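Long-range contacts in putative peptidyl-arginine deiminase family protein (Campylobacter jejuni subsp. jejuni serotype O:2, PDB 6B10), which probably hydrolyses agmatine to N-carbamoylputrescine, the deimination step on a route to the polyamine putrescine: residues A[149-154]-A[186-191]; A[156-161]-A[190-195]; A[220-225]-A[237-242]. One frame throughout, in Å; residues are numbered along the deposited sequence.

Interaction 1 of 3, residues A[149-154]-A[186-191]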
loop_
_atom_site.group_PDB
_atom_site.type_symbol
_atom_site.label_atom_id
_atom_site.label_comp_id
_atom_site.label_asym_id
_atom_site.label_seq_id
_atom_site.Cartn_x
_atom_site.Cartn_y
_atom_site.Cartn_z
ATOM N N ILE A 149 -2.100 3.386 6.860
ATOM C CA ILE A 149 -1.632 4.781 6.888
ATOM C C ILE A 149 -1.239 5.270 5.490
ATOM O O ILE A 149 -0.849 4.476 4.643
ATOM C CB ILE A 149 -0.425 4.961 7.842
ATOM C CG1 ILE A 149 0.671 3.933 7.530
ATOM C CG2 ILE A 149 -0.886 4.832 9.289
ATOM C CD1 ILE A 149 1.957 4.120 8.306
ATOM N N ASP A 150 -1.347 6.580 5.270
ATOM C CA ASP A 150 -1.025 7.201 3.982
ATOM C C ASP A 150 -0.480 8.622 4.234
ATOM O O ASP A 150 -1.076 9.382 4.994
ATOM C CB ASP A 150 -2.290 7.231 3.118
ATOM C CG ASP A 150 -2.012 7.553 1.668
ATOM O OD1 ASP A 150 -1.675 6.633 0.902
ATOM O OD2 ASP A 150 -2.162 8.732 1.282
ATOM N N PHE A 151 0.644 8.972 3.608
ATOM C CA PHE A 151 1.337 10.243 3.882
ATOM C C PHE A 151 1.356 11.184 2.682
ATOM O O PHE A 151 1.455 10.736 1.540
ATOM C CB PHE A 151 2.777 9.976 4.277
ATOM C CG PHE A 151 2.924 9.128 5.499
ATOM C CD1 PHE A 151 2.755 9.676 6.756
ATOM C CD2 PHE A 151 3.239 7.783 5.390
ATOM C CE1 PHE A 151 2.899 8.904 7.886
ATOM C CE2 PHE A 151 3.377 7.000 6.520
ATOM C CZ PHE A 151 3.210 7.565 7.772
ATOM N N ASN A 152 1.290 12.486 2.943
ATOM C CA ASN A 152 1.409 13.470 1.879
ATOM C C ASN A 152 2.821 14.030 1.764
ATOM O O ASN A 152 3.106 14.786 0.845
ATOM C CB ASN A 152 0.362 14.589 2.024
ATOM C CG ASN A 152 0.755 15.664 3.026
ATOM O OD1 ASN A 152 1.529 15.429 3.957
ATOM N ND2 ASN A 152 0.204 16.860 2.838
ATOM N N GLY A 153 3.696 13.645 2.694
ATOM C CA GLY A 153 5.077 14.133 2.730
ATOM C C GLY A 153 5.273 15.559 3.236
ATOM O O GLY A 153 6.350 16.127 3.069
ATOM N N GLU A 154 4.246 16.141 3.847
ATOM C CA GLU A 154 4.334 17.483 4.421
ATOM C C GLU A 154 3.916 17.438 5.892
ATOM O O GLU A 154 3.499 18.446 6.450
ATOM C CB GLU A 154 3.430 18.463 3.665
ATOM C CG GLU A 154 3.701 18.567 2.176
ATOM C CD GLU A 154 5.060 19.160 1.846
ATOM O OE1 GLU A 154 5.478 20.130 2.513
ATOM O OE2 GLU A 154 5.711 18.658 0.906
ATOM N N PHE A 186 6.356 9.364 13.292
ATOM C CA PHE A 186 6.470 9.771 11.894
ATOM C C PHE A 186 6.776 11.267 11.707
ATOM O O PHE A 186 6.783 11.762 10.581
ATOM C CB PHE A 186 5.192 9.368 11.142
ATOM C CG PHE A 186 5.069 7.891 10.914
ATOM C CD1 PHE A 186 5.879 7.251 9.985
ATOM C CD2 PHE A 186 4.138 7.136 11.616
ATOM C CE1 PHE A 186 5.775 5.886 9.771
ATOM C CE2 PHE A 186 4.026 5.772 11.404
ATOM C CZ PHE A 186 4.846 5.145 10.482
ATOM N N GLY A 187 7.037 11.978 12.800
ATOM C CA GLY A 187 7.325 13.409 12.737
ATOM C C GLY A 187 6.200 14.227 12.132
ATOM O O GLY A 187 6.427 15.146 11.355
ATOM N N LEU A 188 4.976 13.899 12.499
ATOM C CA LEU A 188 3.804 14.491 11.857
ATOM C C LEU A 188 3.332 15.756 12.565
ATOM O O LEU A 188 3.509 15.895 13.767
ATOM C CB LEU A 188 2.666 13.470 11.827
ATOM C CG LEU A 188 3.005 12.142 11.160
ATOM C CD1 LEU A 188 1.943 11.103 11.469
ATOM C CD2 LEU A 188 3.150 12.333 9.663
ATOM N N LYS A 189 2.733 16.669 11.807
ATOM C CA LYS A 189 2.031 17.804 12.392
ATOM C C LYS A 189 0.519 17.566 12.456
ATOM O O LYS A 189 -0.165 18.226 13.224
ATOM C CB LYS A 189 2.351 19.102 11.643
ATOM C CG LYS A 189 1.752 19.233 10.252
ATOM C CD LYS A 189 2.463 20.346 9.496
ATOM C CE LYS A 189 1.823 20.627 8.147
ATOM N NZ LYS A 189 2.752 21.398 7.272
ATOM N N GLN A 190 0.004 16.610 11.683
ATOM C CA GLN A 190 -1.437 16.395 11.605
ATOM C C GLN A 190 -1.797 14.962 11.216
ATOM O O GLN A 190 -1.162 14.366 10.344
ATOM C CB GLN A 190 -2.044 17.373 10.594
ATOM C CG GLN A 190 -3.520 17.158 10.303
ATOM C CD GLN A 190 -4.092 18.193 9.340
ATOM O OE1 GLN A 190 -3.360 18.948 8.696
ATOM N NE2 GLN A 190 -5.409 18.223 9.234
ATOM N N ILE A 191 -2.824 14.423 11.864
ATOM C CA ILE A 191 -3.432 13.159 11.461
ATOM C C ILE A 191 -4.906 13.382 11.175
ATOM O O ILE A 191 -5.634 13.917 12.011
ATOM C CB ILE A 191 -3.304 12.072 12.542
ATOM C CG1 ILE A 191 -1.825 11.740 12.773
ATOM C CG2 ILE A 191 -4.077 10.827 12.129
ATOM C CD1 ILE A 191 -1.567 10.754 13.889
#
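F151 sets the CZ corner of its ring on the face of F186, which lies just ahead of G187, where positive phi takes the chain out of helix 175-186. The contact lies on the M157 side of a mixed three-stranded sheet of the deiminase fold, joining edge strand 149-151 to the loop that leads into the other edge strand, 190-194. The two rings are neither stacked nor edge-to-face: their planes stand at 50° with centroids 4.8 Å apart. CZ of F151 sits over the centre of the F186 ring, and its closest atom there is CD1, at 3.5 Å. CG of F151 is anti to its own carbonyl carbon (chi1 -60°), on a CB that points toward the 186-191 segment. Two aliphatic groups complete the cluster. The CD1 methyl of I149 meets CZ of F186 tip to tip at 3.8 Å, and CD2 of L188 comes to the edge of the F151 ring, near its plane, 3.9 Å from CE1. M157 of the central strand touches I149, F151 and L188. Away from the rings the contact turns polar. OD1 of N152 accepts the backbone N of E154 at 2.8 Å in an Asx turn and also takes V156 N. The carbonyl of this E154 faces the extended K189 chain, whose NZ gives E154 O a weak hydrogen bond of 3.2 Å, with CE equally close to that oxygen.

Interaction 2 of 3, residues A[156-161]-A[190-195]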
loop_
_atom_site.group_PDB
_atom_site.type_symbol
_atom_site.label_atom_id
_atom_site.label_comp_id
_atom_site.label_asym_id
_atom_site.label_seq_id
_atom_site.Cartn_x
_atom_site.Cartn_y
_atom_site.Cartn_z
ATOM N N VAL A 156 1.498 15.426 7.122
ATOM C CA VAL A 156 0.120 15.002 7.290
ATOM C C VAL A 156 0.001 13.509 7.003
ATOM O O VAL A 156 0.613 12.999 6.056
ATOM C CB VAL A 156 -0.845 15.797 6.381
ATOM C CG1 VAL A 156 -2.289 15.463 6.717
ATOM C CG2 VAL A 156 -0.619 17.296 6.531
ATOM N N MET A 157 -0.795 12.819 7.816
ATOM C CA MET A 157 -1.075 11.403 7.608
ATOM C C MET A 157 -2.574 11.154 7.616
ATOM O O MET A 157 -3.308 11.745 8.399
ATOM C CB MET A 157 -0.415 10.536 8.685
ATOM C CG MET A 157 -0.599 9.036 8.461
ATOM S SD MET A 157 0.109 8.023 9.771
ATOM C CE MET A 157 -1.152 8.193 11.030
ATOM N N LEU A 158 -3.002 10.243 6.755
ATOM C CA LEU A 158 -4.391 9.878 6.597
ATOM C C LEU A 158 -4.554 8.473 7.170
ATOM O O LEU A 158 -3.698 7.612 6.969
ATOM C CB LEU A 158 -4.720 9.913 5.102
ATOM C CG LEU A 158 -6.130 10.034 4.548
ATOM C CD1 LEU A 158 -6.887 11.201 5.157
ATOM C CD2 LEU A 158 -6.053 10.171 3.028
ATOM N N THR A 159 -5.627 8.249 7.919
ATOM C CA THR A 159 -5.885 6.932 8.504
ATOM C C THR A 159 -7.359 6.788 8.876
ATOM O O THR A 159 -8.093 7.771 8.915
ATOM C CB THR A 159 -4.992 6.675 9.745
ATOM O OG1 THR A 159 -5.067 5.295 10.127
ATOM C CG2 THR A 159 -5.403 7.554 10.919
ATOM N N SER A 160 -7.782 5.559 9.138
ATOM C CA SER A 160 -9.155 5.290 9.551
ATOM C C SER A 160 -9.231 5.023 11.049
ATOM O O SER A 160 -8.443 4.244 11.589
ATOM C CB SER A 160 -9.718 4.096 8.782
ATOM O OG SER A 160 -10.967 3.693 9.323
ATOM N N SER A 161 -10.194 5.665 11.707
ATOM C CA SER A 161 -10.466 5.440 13.130
ATOM C C SER A 161 -10.762 3.977 13.462
ATOM O O SER A 161 -10.475 3.513 14.564
ATOM C CB SER A 161 -11.648 6.300 13.574
ATOM O OG SER A 161 -11.359 7.675 13.398
ATOM N N GLN A 190 0.004 16.610 11.683
ATOM C CA GLN A 190 -1.437 16.395 11.605
ATOM C C GLN A 190 -1.797 14.962 11.216
ATOM O O GLN A 190 -1.162 14.366 10.344
ATOM C CB GLN A 190 -2.044 17.373 10.594
ATOM C CG GLN A 190 -3.520 17.158 10.303
ATOM C CD GLN A 190 -4.092 18.193 9.340
ATOM O OE1 GLN A 190 -3.360 18.948 8.696
ATOM N NE2 GLN A 190 -5.409 18.223 9.234
ATOM N N ILE A 191 -2.824 14.423 11.864
ATOM C CA ILE A 191 -3.432 13.159 11.461
ATOM C C ILE A 191 -4.906 13.382 11.175
ATOM O O ILE A 191 -5.634 13.917 12.011
ATOM C CB ILE A 191 -3.304 12.072 12.542
ATOM C CG1 ILE A 191 -1.825 11.740 12.773
ATOM C CG2 ILE A 191 -4.077 10.827 12.129
ATOM C CD1 ILE A 191 -1.567 10.754 13.889
ATOM N N ILE A 192 -5.334 12.964 9.991
ATOM C CA ILE A 192 -6.734 12.991 9.603
ATOM C C ILE A 192 -7.308 11.609 9.899
ATOM O O ILE A 192 -6.931 10.615 9.265
ATOM C CB ILE A 192 -6.890 13.346 8.117
ATOM C CG1 ILE A 192 -6.347 14.753 7.868
ATOM C CG2 ILE A 192 -8.347 13.270 7.686
ATOM C CD1 ILE A 192 -6.083 15.070 6.417
ATOM N N TRP A 193 -8.194 11.560 10.889
ATOM C CA TRP A 193 -8.850 10.335 11.304
ATOM C C TRP A 193 -10.200 10.237 10.614
ATOM O O TRP A 193 -11.123 10.966 10.964
ATOM C CB TRP A 193 -9.061 10.349 12.820
ATOM C CG TRP A 193 -7.803 10.268 13.634
ATOM C CD1 TRP A 193 -7.037 11.313 14.085
ATOM C CD2 TRP A 193 -7.178 9.076 14.118
ATOM N NE1 TRP A 193 -5.965 10.835 14.814
ATOM C CE2 TRP A 193 -6.031 9.466 14.845
ATOM C CE3 TRP A 193 -7.478 7.715 14.008
ATOM C CZ2 TRP A 193 -5.188 8.541 15.458
ATOM C CZ3 TRP A 193 -6.636 6.794 14.610
ATOM C CH2 TRP A 193 -5.505 7.213 15.329
ATOM N N LEU A 194 -10.322 9.348 9.632
ATOM C CA LEU A 194 -11.588 9.181 8.916
ATOM C C LEU A 194 -12.521 8.197 9.622
ATOM O O LEU A 194 -12.158 7.044 9.848
ATOM C CB LEU A 194 -11.356 8.705 7.482
ATOM C CG LEU A 194 -10.834 9.709 6.462
ATOM C CD1 LEU A 194 -10.771 9.017 5.112
ATOM C CD2 LEU A 194 -11.695 10.960 6.372
ATOM N N GLU A 195 -13.727 8.662 9.936
ATOM C CA GLU A 195 -14.738 7.850 10.615
ATOM C C GLU A 195 -15.510 6.974 9.635
ATOM O O GLU A 195 -15.773 5.803 9.918
ATOM C CB GLU A 195 -15.735 8.743 11.361
ATOM C CG GLU A 195 -15.120 9.666 12.405
ATOM C CD GLU A 195 -14.498 8.916 13.569
ATOM O OE1 GLU A 195 -15.086 7.905 14.010
ATOM O OE2 GLU A 195 -13.420 9.340 14.043
#
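The parallel strand pair 156-160 and 190-194 is zipped by backbone hydrogen bonds, with V156 opposite Q190 and S160 opposite L194. M157 and T159 of the central strand use both their N and O atoms: M157 N donates to Q190 O, I192 N to M157 O, T159 N to I192 O, and L194 N to T159 O. The last is the straightest, 2.8 Å long with an N-H...O angle of 179°. On one face of the sheet, CG2 of T159 lies over the six-membered ring of W193, 4.0 Å from the ring centroid and 20° off the normal, a CH-pi contact. I191 CG2 lies over the same ring face, displaced toward the rim, and is 3.7 Å from T159 CG2. The polar ends find partners in the same chain: T159 OG1 bonds to S148 O and W193 NE1 to D179 OD1, while K175 makes a cation-pi contact with the indole. This is a beta-alpha-beta connection: helices 161-167 and 175-186 bridge the two strands in sequence, and both lie against this face, touching T159, I191 and W193. On the other face, L158 CD1 packs on I192 CG2 at 3.6 Å, and V156 CG1 meets I192 CD1 at 3.8 Å. Where the central strand runs into helix 161-167, S160 is the N-cap, its OG bonded to H162 N. Next to it, S161 N donates to L194 O, and S161 OG donates to E195 OE2 at 2.7 Å, meeting that oxygen from above the carboxylate plane.

Interaction 3 of 3, residues A[220-225]-A[237-242]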
loop_
_atom_site.group_PDB
_atom_site.type_symbol
_atom_site.label_atom_id
_atom_site.label_comp_id
_atom_site.label_asym_id
_atom_site.label_seq_id
_atom_site.Cartn_x
_atom_site.Cartn_y
_atom_site.Cartn_z
ATOM N N ILE A 220 -6.182 14.501 -2.471
ATOM C CA ILE A 220 -6.611 13.192 -2.018
ATOM C C ILE A 220 -7.561 12.562 -3.032
ATOM O O ILE A 220 -8.582 13.160 -3.404
ATOM C CB ILE A 220 -7.317 13.264 -0.651
ATOM C CG1 ILE A 220 -6.317 13.693 0.422
ATOM C CG2 ILE A 220 -7.913 11.907 -0.290
ATOM C CD1 ILE A 220 -6.933 14.005 1.767
ATOM N N ALA A 221 -7.215 11.353 -3.469
ATOM C CA ALA A 221 -8.081 10.559 -4.322
ATOM C C ALA A 221 -8.824 9.601 -3.420
ATOM O O ALA A 221 -8.204 8.967 -2.570
ATOM C CB ALA A 221 -7.264 9.789 -5.347
ATOM N N HIS A 222 -10.140 9.482 -3.607
ATOM C CA HIS A 222 -10.981 8.724 -2.685
ATOM C C HIS A 222 -12.142 8.017 -3.381
ATOM O O HIS A 222 -12.711 8.517 -4.358
ATOM C CB HIS A 222 -11.521 9.625 -1.555
ATOM C CG HIS A 222 -12.523 10.648 -2.006
ATOM N ND1 HIS A 222 -13.871 10.375 -2.113
ATOM C CD2 HIS A 222 -12.372 11.941 -2.376
ATOM C CE1 HIS A 222 -14.503 11.454 -2.545
ATOM N NE2 HIS A 222 -13.617 12.417 -2.710
ATOM N N CYS A 223 -12.489 6.850 -2.850
ATOM C CA CYS A 223 -13.593 6.067 -3.369
ATOM C C CYS A 223 -14.901 6.814 -3.247
ATOM O O CYS A 223 -15.114 7.567 -2.305
ATOM C CB CYS A 223 -13.697 4.736 -2.633
ATOM S SG CYS A 223 -12.283 3.674 -2.957
ATOM N N ILE A 224 -15.762 6.621 -4.234
ATOM C CA ILE A 224 -17.120 7.153 -4.198
ATOM C C ILE A 224 -18.015 6.104 -4.845
ATOM O O ILE A 224 -17.532 5.206 -5.538
ATOM C CB ILE A 224 -17.217 8.537 -4.903
ATOM C CG1 ILE A 224 -18.445 9.329 -4.449
ATOM C CG2 ILE A 224 -17.272 8.395 -6.417
ATOM C CD1 ILE A 224 -18.577 9.543 -2.953
ATOM N N CYS A 225 -19.309 6.187 -4.576
ATOM C CA CYS A 225 -20.287 5.296 -5.186
ATOM C C CYS A 225 -21.449 6.123 -5.721
ATOM O O CYS A 225 -22.012 6.941 -4.997
ATOM C CB CYS A 225 -20.789 4.295 -4.158
ATOM S SG CYS A 225 -22.048 3.185 -4.808
ATOM N N GLN A 237 -20.546 8.472 0.777
ATOM C CA GLN A 237 -21.020 9.858 0.759
ATOM C C GLN A 237 -20.629 10.588 2.044
ATOM O O GLN A 237 -20.213 11.742 1.996
ATOM C CB GLN A 237 -22.530 9.943 0.519
ATOM C CG GLN A 237 -22.927 9.756 -0.942
ATOM C CD GLN A 237 -22.466 10.896 -1.847
ATOM O OE1 GLN A 237 -22.427 12.055 -1.437
ATOM N NE2 GLN A 237 -22.122 10.567 -3.089
ATOM N N LYS A 238 -20.744 9.910 3.184
ATOM C CA LYS A 238 -20.319 10.491 4.463
ATOM C C LYS A 238 -18.799 10.708 4.516
ATOM O O LYS A 238 -18.326 11.748 4.981
ATOM C CB LYS A 238 -20.755 9.608 5.633
ATOM C CG LYS A 238 -22.245 9.643 5.934
ATOM C CD LYS A 238 -22.580 8.658 7.042
ATOM C CE LYS A 238 -24.075 8.423 7.162
ATOM N NZ LYS A 238 -24.359 7.240 8.018
ATOM N N MET A 239 -18.040 9.726 4.040
ATOM C CA MET A 239 -16.590 9.877 3.926
ATOM C C MET A 239 -16.241 11.088 3.060
ATOM O O MET A 239 -15.329 11.844 3.388
ATOM C CB MET A 239 -15.953 8.614 3.343
ATOM C CG MET A 239 -14.435 8.573 3.478
ATOM S SD MET A 239 -13.709 7.120 2.696
ATOM C CE MET A 239 -13.894 7.552 0.969
ATOM N N LYS A 240 -16.967 11.273 1.961
ATOM C CA LYS A 240 -16.748 12.426 1.089
ATOM C C LYS A 240 -16.887 13.736 1.864
ATOM O O LYS A 240 -16.035 14.623 1.758
ATOM C CB LYS A 240 -17.715 12.408 -0.100
ATOM C CG LYS A 240 -17.483 13.525 -1.107
ATOM C CD LYS A 240 -18.550 13.531 -2.196
ATOM C CE LYS A 240 -18.440 14.761 -3.086
ATOM N NZ LYS A 240 -19.028 14.526 -4.441
ATOM N N GLU A 241 -17.962 13.850 2.643
ATOM C CA GLU A 241 -18.217 15.058 3.433
ATOM C C GLU A 241 -17.096 15.343 4.428
ATOM O O GLU A 241 -16.658 16.487 4.552
ATOM C CB GLU A 241 -19.568 14.962 4.159
ATOM C CG GLU A 241 -20.780 15.014 3.233
ATOM C CD GLU A 241 -20.799 16.257 2.359
ATOM O OE1 GLU A 241 -20.381 17.327 2.845
ATOM O OE2 GLU A 241 -21.222 16.165 1.184
ATOM N N GLU A 242 -16.638 14.303 5.131
ATOM C CA GLU A 242 -15.462 14.407 5.996
ATOM C C GLU A 242 -14.255 14.966 5.248
ATOM O O GLU A 242 -13.587 15.886 5.717
ATOM C CB GLU A 242 -15.074 13.037 6.542
ATOM C CG GLU A 242 -15.617 12.708 7.909
ATOM C CD GLU A 242 -15.208 11.319 8.331
ATOM O OE1 GLU A 242 -14.336 11.191 9.213
ATOM O OE2 GLU A 242 -15.739 10.349 7.754
#
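The side chains of H222 and M239 overlap alongside, running in opposing directions, where helix 233-244 packs on strand 219-224, the first strand of a beta-alpha-beta unit that closes with strand 249-254. The short segments run nearly antiparallel, at 152°, and their axes approach to 8.4 Å, so the space between them is filled by side chains and the contact rests on van der Waals packing. M239 points from the helix toward the strand; its chain is extended as far as SD and then bends (chi3 73°), which brings CE up to the strand backbone. There the methyl lies 3.5 Å from C223 O and 4.0 Å from H222 CB. The same carbonyl oxygen is used by the imidazole, whose ND1 donates to C223 O over 3.1 Å from above the carbonyl plane. This bond probably holds the rotation of the H222 ring, whose CE1 corner is turned to the helix, where K240 CG lies 3.9 Å away, approaching obliquely. K240 stretches out past this point, crossing both H222 and I224 on its way to a salt bridge between NZ and E252 of strand 249-254. Its aliphatic part is thus packed on one strand and its charge paired on the next. I224 adds the remaining apolar contact: its CD1 is 4.1 Å from K240 CD and also meets Q237, about one helical turn earlier, whose chain is bent at chi2. The two side chains run at a slant to each other, with Q237 NE2 3.7 Å from I224 CD1.

Interactions 1 and 2 share Q190, I191 and one sheet; their centres are about 9 Å apart. The backbone hydrogen bond from L158 N to D150 O, 2.7 Å, links antiparallel strands 149-151 and 156-160, and M157 SD lies 3.5 Å from F151 CE1. Interaction 3, whose strand belongs to a different sheet, lies about 13 Å from interaction 2 between centres. The two join where E242 OE1 accepts E195 N at 2.7 Å and L194 CD1 packs against M239 CG at 4.0 Å. Interactions 1 and 3 do not touch (nearest atoms about 7 Å apart). The bound potassium ion, held by F91, D106 and F107, is about 11 Å from the F186 side chain.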